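Long-range contacts in SA0254 protein (Staphylococcus aureus subsp. aureus, PDB 2OOI), which is of unknown function but carries a UTRA domain, probably the effector-binding part of a transcription regulator of the GntR family: residues Ser22-Phe27 and Ile82-Ile87; Lys72-Tyr77 and Lys140-Ser145; Gly100-Phe105 and Tyr130-Tyr135. All coordinates share one frame; numbering follows the deposited sequence.

Contact 1. Residues Ser22-Phe27 and Ile82-Ile87; sequences SKVLVF and IAKGSI
A83 turns its methyl toward strand 20-30 and meets V24: CB stands 3.9 Å from V24 CG2. That V24 branch lies anti to its carbonyl carbon and beside its backbone N (the other branch, CG1, is anti to N), and it is the branch that reaches the loop. It also comes to 3.8 Å from A83 O, so it touches backbone as well as methyl. A83 O has a weak hydrogen bond from R54 of strand 49-58, the next strand of the sheet. Further along the strand, the F27 ring approaches the A83 methyl more loosely and is packed against Y50, L78 and D80.

A83 and K84 are the two central residues of a beta turn closed by G85 N to I82 O, 3.1 Å. The turn lies in the loop between helices 72-75 and 87-94 and packs on a strand that, within this chain, is outermost in the six-stranded antiparallel sheet of the UTRA domain. A classic beta bulge, with L25 and V26 both facing E53, interrupts the regular pairing of that strand just beyond V24.

K84 flanks V24 with the base of its side chain, CG being 4.2 Å from V24 CG2, while its NZ makes a long, weak ion pair with D81. The polar link of the contact runs to its carbonyl: S22 OG donates to K84 O at 3.3 Å. The hydroxyl sits 40° above the carbonyl plane, with a C=O...OG angle of 114°. S22 places OG between its backbone N and carbonyl carbon (chi1 89°), and the side chain lies about 8 Å from a bound zinc ion. Beyond the turn, S86 is the N-cap of helix 87-94, its OG bonded to D89 N, and I87 opens that helix with its side chain on R54.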
loop_
_atom_site.group_PDB
_atom_site.type_symbol
_atom_site.label_atom_id
_atom_site.label_comp_id
_atom_site.label_asym_id
_atom_site.label_seq_id
_atom_site.Cartn_x
_atom_site.Cartn_y
_atom_site.Cartn_z
ATOM N N SER B 22 21.224 -0.197 7.763
ATOM C CA SER B 22 20.383 0.331 8.809
ATOM C C SER B 22 21.231 0.784 9.946
ATOM O O SER B 22 22.322 0.298 10.121
ATOM C CB SER B 22 19.360 -0.714 9.247
ATOM O OG SER B 22 19.878 -1.513 10.263
ATOM N N LYS B 23 20.738 1.749 10.699
ATOM C CA LYS B 23 21.398 2.195 11.908
ATOM C C LYS B 23 20.494 1.851 13.090
ATOM O O LYS B 23 19.334 2.239 13.128
ATOM C CB LYS B 23 21.649 3.700 11.828
ATOM C CG LYS B 23 21.983 4.352 13.160
ATOM C CD LYS B 23 22.476 5.804 13.000
ATOM C CE LYS B 23 23.220 6.276 14.268
ATOM N NZ LYS B 23 24.415 5.421 14.567
ATOM N N VAL B 24 21.018 1.108 14.051
ATOM C CA VAL B 24 20.227 0.688 15.198
ATOM C C VAL B 24 20.206 1.825 16.183
ATOM O O VAL B 24 21.255 2.259 16.606
ATOM C CB VAL B 24 20.798 -0.555 15.874
ATOM C CG1 VAL B 24 20.034 -0.844 17.165
ATOM C CG2 VAL B 24 20.754 -1.747 14.910
ATOM N N LEU B 25 19.018 2.318 16.533
ATOM C CA LEU B 25 18.900 3.454 17.450
ATOM C C LEU B 25 18.685 3.015 18.880
ATOM O O LEU B 25 19.127 3.701 19.777
ATOM C CB LEU B 25 17.742 4.361 17.050
ATOM C CG LEU B 25 17.856 4.983 15.665
ATOM C CD1 LEU B 25 16.593 5.791 15.316
ATOM C CD2 LEU B 25 19.137 5.828 15.552
ATOM N N VAL B 26 17.944 1.918 19.076
ATOM C CA VAL B 26 17.562 1.406 20.390
ATOM C C VAL B 26 17.406 -0.105 20.321
ATOM O O VAL B 26 16.860 -0.623 19.366
ATOM C CB VAL B 26 16.223 1.972 20.865
ATOM C CG1 VAL B 26 15.684 1.164 22.041
ATOM C CG2 VAL B 26 16.356 3.390 21.247
ATOM N N PHE B 27 17.899 -0.802 21.334
ATOM C CA PHE B 27 17.675 -2.225 21.474
ATOM C C PHE B 27 17.570 -2.532 22.944
ATOM O O PHE B 27 18.516 -2.338 23.679
ATOM C CB PHE B 27 18.804 -3.030 20.854
ATOM C CG PHE B 27 18.513 -4.500 20.772
ATOM C CD1 PHE B 27 17.940 -5.043 19.645
ATOM C CD2 PHE B 27 18.788 -5.336 21.831
ATOM C CE1 PHE B 27 17.660 -6.394 19.579
ATOM C CE2 PHE B 27 18.513 -6.666 21.761
ATOM C CZ PHE B 27 17.937 -7.192 20.637
ATOM N N ILE B 82 23.096 -8.330 15.462
ATOM C CA ILE B 82 22.359 -9.081 14.448
ATOM C C ILE B 82 21.349 -8.090 13.792
ATOM O O ILE B 82 21.100 -8.123 12.577
ATOM C CB ILE B 82 21.703 -10.454 14.930
ATOM C CG1 ILE B 82 22.765 -11.439 15.352
ATOM C CG2 ILE B 82 20.711 -11.123 13.948
ATOM C CD1 ILE B 82 22.179 -12.642 16.029
ATOM N N ALA B 83 20.826 -7.175 14.610
ATOM C CA ALA B 83 19.897 -6.132 14.160
ATOM C C ALA B 83 20.463 -5.132 13.108
ATOM O O ALA B 83 19.696 -4.443 12.465
ATOM C CB ALA B 83 19.378 -5.384 15.369
ATOM N N LYS B 84 21.776 -5.035 12.940
ATOM C CA LYS B 84 22.333 -4.204 11.869
ATOM C C LYS B 84 22.015 -4.783 10.487
ATOM O O LYS B 84 21.820 -4.032 9.544
ATOM C CB LYS B 84 23.864 -4.028 12.000
ATOM C CG LYS B 84 24.342 -3.288 13.287
ATOM C CD LYS B 84 25.827 -3.582 13.613
ATOM C CE LYS B 84 26.378 -2.764 14.820
ATOM N NZ LYS B 84 25.358 -2.569 15.922
ATOM N N GLY B 85 21.960 -6.103 10.353
ATOM C CA GLY B 85 21.706 -6.733 9.056
ATOM C C GLY B 85 20.269 -7.150 8.890
ATOM O O GLY B 85 19.383 -6.596 9.534
ATOM N N SER B 86 20.037 -8.128 8.022
ATOM C CA SER B 86 18.696 -8.655 7.783
ATOM C C SER B 86 18.261 -9.554 8.912
ATOM O O SER B 86 18.809 -10.644 9.093
ATOM C CB SER B 86 18.652 -9.477 6.503
ATOM O OG SER B 86 17.405 -10.155 6.395
ATOM N N ILE B 87 17.258 -9.117 9.656
ATOM C CA ILE B 87 16.762 -9.900 10.783
ATOM C C ILE B 87 16.062 -11.136 10.251
ATOM O O ILE B 87 16.135 -12.203 10.826
ATOM C CB ILE B 87 15.805 -9.085 11.658
ATOM C CG1 ILE B 87 16.587 -7.968 12.347
ATOM C CG2 ILE B 87 15.073 -9.988 12.656
ATOM C CD1 ILE B 87 15.714 -6.985 13.105
#

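Contact 2. Residues Lys72-Tyr77 and Lys140-Ser145; sequences KEIVKY and KPFDSS
I74 lies over the start of strand 141-150 and makes the larger share of the contact through two methyls. CG2, anti to the backbone N (chi1 -68° puts CG1 beside that N), touches F142 CB at 3.6 Å. CD1, at the end of the other branch, reaches further back along the strand: it is 3.8 Å from K140 CB and 3.9 Å from P141 O. The I74 and F142 side chains cross at about a right angle. The lysine meets I74 with its base alone; beyond CG its chain is extended and carries the ammonium away from the helix.

V75 follows with a smaller touch, CG2 to F142 CD1 at 4.0 Å, again with the side chains at about a right angle. F142 has CG between its backbone N and carbonyl carbon (chi1 67°), and its ring slants past the CG2 methyls of both I74 and V75. No hydrogen bond joins the two segments; the contact is apolar packing.

At K76 the short helix ends: the residue has a positive phi of 80°, and its N is still bonded to K72 O. Y77 then leads the chain off, its carbonyl accepting a hydrogen bond from Y90 OH.

Helix 72-75 comes directly after strand 61-71, whose H71 is bonded through the backbone to F142. L91 of helix 87-94 packs against both V75 and F142, while L97 packs on I74. Strand 126-136 flanks F142 through F134. The short helix packs over the start of strand 141-150, which lies between strands 61-71 and 126-136.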
loop_
_atom_site.group_PDB
_atom_site.type_symbol
_atom_site.label_atom_id
_atom_site.label_comp_id
_atom_site.label_asym_id
_atom_site.label_seq_id
_atom_site.Cartn_x
_atom_site.Cartn_y
_atom_site.Cartn_z
ATOM N N LYS B 72 10.558 -13.229 22.324
ATOM C CA LYS B 72 11.863 -13.825 22.589
ATOM C C LYS B 72 11.801 -15.348 22.509
ATOM O O LYS B 72 12.707 -15.990 21.976
ATOM C CB LYS B 72 12.383 -13.392 23.959
ATOM C CG LYS B 72 13.787 -13.880 24.275
ATOM C CD LYS B 72 14.199 -13.504 25.688
ATOM C CE LYS B 72 15.601 -13.999 26.005
ATOM N NZ LYS B 72 15.883 -13.974 27.467
ATOM N N GLU B 73 10.725 -15.918 23.042
ATOM C CA GLU B 73 10.554 -17.366 23.077
ATOM C C GLU B 73 10.532 -17.995 21.681
ATOM O O GLU B 73 11.091 -19.075 21.495
ATOM C CB GLU B 73 9.282 -17.721 23.852
ATOM C CG GLU B 73 8.963 -19.210 23.952
ATOM C CD GLU B 73 10.050 -20.011 24.651
ATOM O OE1 GLU B 73 10.656 -19.473 25.610
ATOM O OE2 GLU B 73 10.289 -21.183 24.250
ATOM N N ILE B 74 9.920 -17.334 20.711
ATOM C CA ILE B 74 9.867 -17.865 19.355
ATOM C C ILE B 74 11.148 -17.566 18.580
ATOM O O ILE B 74 11.715 -18.427 17.933
ATOM C CB ILE B 74 8.648 -17.296 18.607
ATOM C CG1 ILE B 74 7.372 -17.862 19.244
ATOM C CG2 ILE B 74 8.724 -17.608 17.106
ATOM C CD1 ILE B 74 6.124 -17.195 18.770
ATOM N N VAL B 75 11.602 -16.334 18.675
ATOM C CA VAL B 75 12.784 -15.857 17.956
ATOM C C VAL B 75 14.092 -16.400 18.572
ATOM O O VAL B 75 15.142 -16.423 17.920
ATOM C CB VAL B 75 12.733 -14.287 17.931
ATOM C CG1 VAL B 75 14.085 -13.671 17.952
ATOM C CG2 VAL B 75 11.891 -13.781 16.745
ATOM N N LYS B 76 14.011 -16.809 19.849
ATOM C CA LYS B 76 15.070 -17.525 20.585
ATOM C C LYS B 76 16.141 -16.585 21.087
ATOM O O LYS B 76 16.510 -16.644 22.271
ATOM C CB LYS B 76 15.743 -18.617 19.753
ATOM C CG LYS B 76 14.871 -19.800 19.393
ATOM C CD LYS B 76 15.621 -20.823 18.590
ATOM C CE LYS B 76 14.738 -21.988 18.226
ATOM N NZ LYS B 76 15.486 -22.995 17.418
ATOM N N TYR B 77 16.668 -15.751 20.187
ATOM C CA TYR B 77 17.734 -14.807 20.526
ATOM C C TYR B 77 17.966 -13.711 19.468
ATOM O O TYR B 77 17.955 -13.964 18.282
ATOM C CB TYR B 77 19.050 -15.532 20.788
ATOM C CG TYR B 77 20.188 -14.597 21.149
ATOM C CD1 TYR B 77 20.468 -14.276 22.467
ATOM C CD2 TYR B 77 20.970 -14.023 20.166
ATOM C CE1 TYR B 77 21.512 -13.425 22.787
ATOM C CE2 TYR B 77 22.006 -13.164 20.475
ATOM C CZ TYR B 77 22.273 -12.868 21.779
ATOM O OH TYR B 77 23.315 -12.027 22.059
ATOM N N LYS B 140 1.744 -18.755 15.020
ATOM C CA LYS B 140 2.214 -18.061 16.223
ATOM C C LYS B 140 2.714 -16.683 15.796
ATOM O O LYS B 140 3.582 -16.572 14.942
ATOM C CB LYS B 140 3.297 -18.882 16.958
ATOM C CG LYS B 140 2.780 -20.256 17.479
ATOM C CD LYS B 140 3.900 -21.198 18.059
ATOM C CE LYS B 140 3.400 -22.668 18.278
ATOM N NZ LYS B 140 4.487 -23.743 18.356
ATOM N N PRO B 141 2.140 -15.622 16.355
ATOM C CA PRO B 141 2.582 -14.284 15.972
ATOM C C PRO B 141 3.860 -13.957 16.692
ATOM O O PRO B 141 3.887 -14.105 17.886
ATOM C CB PRO B 141 1.457 -13.384 16.481
ATOM C CG PRO B 141 0.850 -14.121 17.635
ATOM C CD PRO B 141 1.075 -15.597 17.371
ATOM N N PHE B 142 4.920 -13.533 16.009
ATOM C CA PHE B 142 6.188 -13.338 16.716
ATOM C C PHE B 142 6.824 -11.952 16.589
ATOM O O PHE B 142 7.755 -11.643 17.337
ATOM C CB PHE B 142 7.184 -14.406 16.284
ATOM C CG PHE B 142 7.610 -14.288 14.867
ATOM C CD1 PHE B 142 8.633 -13.447 14.514
ATOM C CD2 PHE B 142 6.965 -15.000 13.875
ATOM C CE1 PHE B 142 9.021 -13.316 13.198
ATOM C CE2 PHE B 142 7.347 -14.866 12.530
ATOM C CZ PHE B 142 8.375 -14.023 12.202
ATOM N N ASP B 143 6.330 -11.117 15.671
ATOM C CA ASP B 143 6.950 -9.824 15.373
ATOM C C ASP B 143 5.867 -8.816 15.086
ATOM O O ASP B 143 5.081 -9.006 14.159
ATOM C CB ASP B 143 7.850 -9.982 14.149
ATOM C CG ASP B 143 8.337 -8.653 13.552
ATOM O OD1 ASP B 143 8.014 -7.561 14.056
ATOM O OD2 ASP B 143 9.091 -8.718 12.555
ATOM N N SER B 144 5.839 -7.739 15.869
ATOM C CA SER B 144 4.948 -6.596 15.653
ATOM C C SER B 144 5.766 -5.399 15.201
ATOM O O SER B 144 6.526 -4.856 15.982
ATOM C CB SER B 144 4.246 -6.235 16.968
ATOM O OG SER B 144 3.345 -5.142 16.830
ATOM N N SER B 145 5.587 -4.962 13.965
ATOM C CA SER B 145 6.411 -3.873 13.409
ATOM C C SER B 145 5.623 -2.664 12.885
ATOM O O SER B 145 4.649 -2.795 12.120
ATOM C CB SER B 145 7.312 -4.408 12.287
ATOM O OG SER B 145 8.430 -5.106 12.842
#

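Contact 3. Residues Gly100-Phe105 and Tyr130-Tyr135; sequences GFSDIF and YHQTFY
The rings of F101 and Y135 form an offset stack, centroids 4.6 Å apart and planes at 12°. F101 CE1 lies over one face of Y135, toward its rim and 3.5 Å from CD2; in return Y135 CB covers a face of F101. At the Y135 ring's edge sits F101 O, in its plane. I104 CG2 makes an off-centre CH-pi contact with Y130, 4.2 Å from the ring centroid. The H131 ring is held by D146 at ND1 and E40 at NE2.

F101, D103 and F105 share one face of the sheet with Y135, T133 and H131; S102 and I104 share the other with F134 and Q132. There S102 OG donates to Q132 OE1 at 3.0 Å, tilted 16° from the amide carbonyl plane, and I104 lies side by side with the Q132 chain. D103 OD1 is bonded to Y157 of the second subunit.

Paired backbone bonds join D103 with T133 and F105 with H131. G100 and F101 both face Y135 in a classic beta bulge. The arrangement is an antiparallel ladder, and a strand of the second subunit pairs with S102, I104 and F105, continuing the sheet across the dimer interface.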
loop_
_atom_site.group_PDB
_atom_site.type_symbol
_atom_site.label_atom_id
_atom_site.label_comp_id
_atom_site.label_asym_id
_atom_site.label_seq_id
_atom_site.Cartn_x
_atom_site.Cartn_y
_atom_site.Cartn_z
ATOM N N GLY B 100 5.357 -18.158 8.356
ATOM C CA GLY B 100 4.127 -18.549 7.655
ATOM C C GLY B 100 3.457 -17.471 6.808
ATOM O O GLY B 100 3.298 -17.642 5.593
ATOM N N PHE B 101 3.050 -16.374 7.450
ATOM C CA PHE B 101 2.278 -15.311 6.798
ATOM C C PHE B 101 2.298 -14.023 7.613
ATOM O O PHE B 101 2.821 -13.998 8.716
ATOM C CB PHE B 101 0.826 -15.760 6.596
ATOM C CG PHE B 101 0.103 -16.133 7.872
ATOM C CD1 PHE B 101 -0.701 -15.206 8.533
ATOM C CD2 PHE B 101 0.203 -17.424 8.398
ATOM C CE1 PHE B 101 -1.391 -15.565 9.715
ATOM C CE2 PHE B 101 -0.477 -17.779 9.571
ATOM C CZ PHE B 101 -1.275 -16.848 10.224
ATOM N N SER B 102 1.708 -12.958 7.074
ATOM C CA SER B 102 1.614 -11.707 7.810
ATOM C C SER B 102 0.395 -10.868 7.448
ATOM O O SER B 102 -0.198 -11.046 6.375
ATOM C CB SER B 102 2.887 -10.889 7.604
ATOM O OG SER B 102 3.055 -10.546 6.252
ATOM N N ASP B 103 0.022 -9.988 8.380
ATOM C CA ASP B 103 -1.050 -9.020 8.214
ATOM C C ASP B 103 -0.441 -7.650 8.091
ATOM O O ASP B 103 0.316 -7.227 8.962
ATOM C CB ASP B 103 -1.981 -9.016 9.431
ATOM C CG ASP B 103 -2.787 -10.264 9.534
ATOM O OD1 ASP B 103 -3.309 -10.713 8.487
ATOM O OD2 ASP B 103 -2.862 -10.827 10.656
ATOM N N ILE B 104 -0.802 -6.930 7.048
ATOM C CA ILE B 104 -0.238 -5.617 6.793
ATOM C C ILE B 104 -1.336 -4.566 6.852
ATOM O O ILE B 104 -2.405 -4.738 6.278
ATOM C CB ILE B 104 0.387 -5.588 5.427
ATOM C CG1 ILE B 104 1.662 -6.428 5.414
ATOM C CG2 ILE B 104 0.668 -4.160 5.017
ATOM C CD1 ILE B 104 2.088 -6.873 4.018
ATOM N N PHE B 105 -1.064 -3.471 7.543
ATOM C CA PHE B 105 -2.001 -2.366 7.623
ATOM C C PHE B 105 -1.258 -1.109 7.227
ATOM O O PHE B 105 -0.156 -0.891 7.706
ATOM C CB PHE B 105 -2.550 -2.229 9.047
ATOM C CG PHE B 105 -3.225 -3.475 9.556
ATOM C CD1 PHE B 105 -4.602 -3.643 9.428
ATOM C CD2 PHE B 105 -2.488 -4.498 10.121
ATOM C CE1 PHE B 105 -5.235 -4.818 9.884
ATOM C CE2 PHE B 105 -3.114 -5.650 10.577
ATOM C CZ PHE B 105 -4.494 -5.809 10.454
ATOM N N TYR B 130 2.992 2.169 8.355
ATOM C CA TYR B 130 2.807 0.811 7.878
ATOM C C TYR B 130 3.021 -0.115 9.072
ATOM O O TYR B 130 3.933 0.097 9.859
ATOM C CB TYR B 130 3.860 0.611 6.808
ATOM C CG TYR B 130 4.027 -0.730 6.148
ATOM C CD1 TYR B 130 3.602 -0.940 4.831
ATOM C CD2 TYR B 130 4.717 -1.763 6.793
ATOM C CE1 TYR B 130 3.821 -2.156 4.188
ATOM C CE2 TYR B 130 4.953 -2.985 6.155
ATOM C CZ TYR B 130 4.501 -3.171 4.860
ATOM O OH TYR B 130 4.746 -4.386 4.240
ATOM N N HIS B 131 2.134 -1.084 9.259
ATOM C CA HIS B 131 2.234 -2.014 10.391
ATOM C C HIS B 131 2.218 -3.412 9.855
ATOM O O HIS B 131 1.422 -3.718 8.993
ATOM C CB HIS B 131 1.092 -1.869 11.408
ATOM C CG HIS B 131 1.264 -2.755 12.606
ATOM N ND1 HIS B 131 1.859 -2.320 13.773
ATOM C CD2 HIS B 131 1.009 -4.074 12.786
ATOM C CE1 HIS B 131 1.919 -3.320 14.634
ATOM N NE2 HIS B 131 1.420 -4.397 14.055
ATOM N N GLN B 132 3.085 -4.268 10.369
ATOM C CA GLN B 132 3.086 -5.641 9.911
ATOM C C GLN B 132 3.170 -6.604 11.095
ATOM O O GLN B 132 3.991 -6.411 11.975
ATOM C CB GLN B 132 4.232 -5.855 8.923
ATOM C CG GLN B 132 4.131 -7.175 8.153
ATOM C CD GLN B 132 4.989 -7.242 6.886
ATOM O OE1 GLN B 132 5.037 -8.285 6.227
ATOM N NE2 GLN B 132 5.657 -6.139 6.540
ATOM N N THR B 133 2.317 -7.627 11.123
ATOM C CA THR B 133 2.416 -8.656 12.151
ATOM C C THR B 133 2.758 -9.964 11.480
ATOM O O THR B 133 2.047 -10.383 10.579
ATOM C CB THR B 133 1.130 -8.828 12.895
ATOM O OG1 THR B 133 0.822 -7.608 13.562
ATOM C CG2 THR B 133 1.245 -9.979 13.938
ATOM N N PHE B 134 3.853 -10.590 11.912
ATOM C CA PHE B 134 4.334 -11.816 11.296
ATOM C C PHE B 134 3.983 -13.030 12.160
ATOM O O PHE B 134 4.106 -12.995 13.392
ATOM C CB PHE B 134 5.857 -11.775 11.131
ATOM C CG PHE B 134 6.361 -10.731 10.158
ATOM C CD1 PHE B 134 6.694 -11.082 8.850
ATOM C CD2 PHE B 134 6.555 -9.398 10.571
ATOM C CE1 PHE B 134 7.194 -10.110 7.942
ATOM C CE2 PHE B 134 7.052 -8.423 9.681
ATOM C CZ PHE B 134 7.372 -8.780 8.364
ATOM N N TYR B 135 3.582 -14.113 11.514
ATOM C CA TYR B 135 3.278 -15.333 12.216
ATOM C C TYR B 135 4.162 -16.436 11.705
ATOM O O TYR B 135 4.521 -16.470 10.529
ATOM C CB TYR B 135 1.828 -15.747 12.007
ATOM C CG TYR B 135 0.813 -14.710 12.404
ATOM C CD1 TYR B 135 -0.017 -14.894 13.511
ATOM C CD2 TYR B 135 0.665 -13.552 11.665
ATOM C CE1 TYR B 135 -0.953 -13.942 13.861
ATOM C CE2 TYR B 135 -0.261 -12.605 12.010
ATOM C CZ TYR B 135 -1.065 -12.808 13.104
ATOM O OH TYR B 135 -1.974 -11.839 13.413
#

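How the contacts relate
All three contacts reach the six-stranded antiparallel sheet of the UTRA domain. Contacts 1 and 3 use strands 20-30 and 99-110, the two outermost within this chain; their centres lie about 19 Å apart, on opposite sides of the chain's centre. The centre of contact 2 lies about 16 Å from that of contact 1 and about 12 Å from that of contact 3. Contacts 2 and 3 touch through neighbouring strands 141-150 and 126-136, S145 O meeting Q132 N at 2.8 Å in a probable hydrogen bond. Along the chain, contacts 1 and 2 alternate their segments, while both segments of contact 3 fall between those of contact 2. The second subunit extends the sheet past strand 99-110.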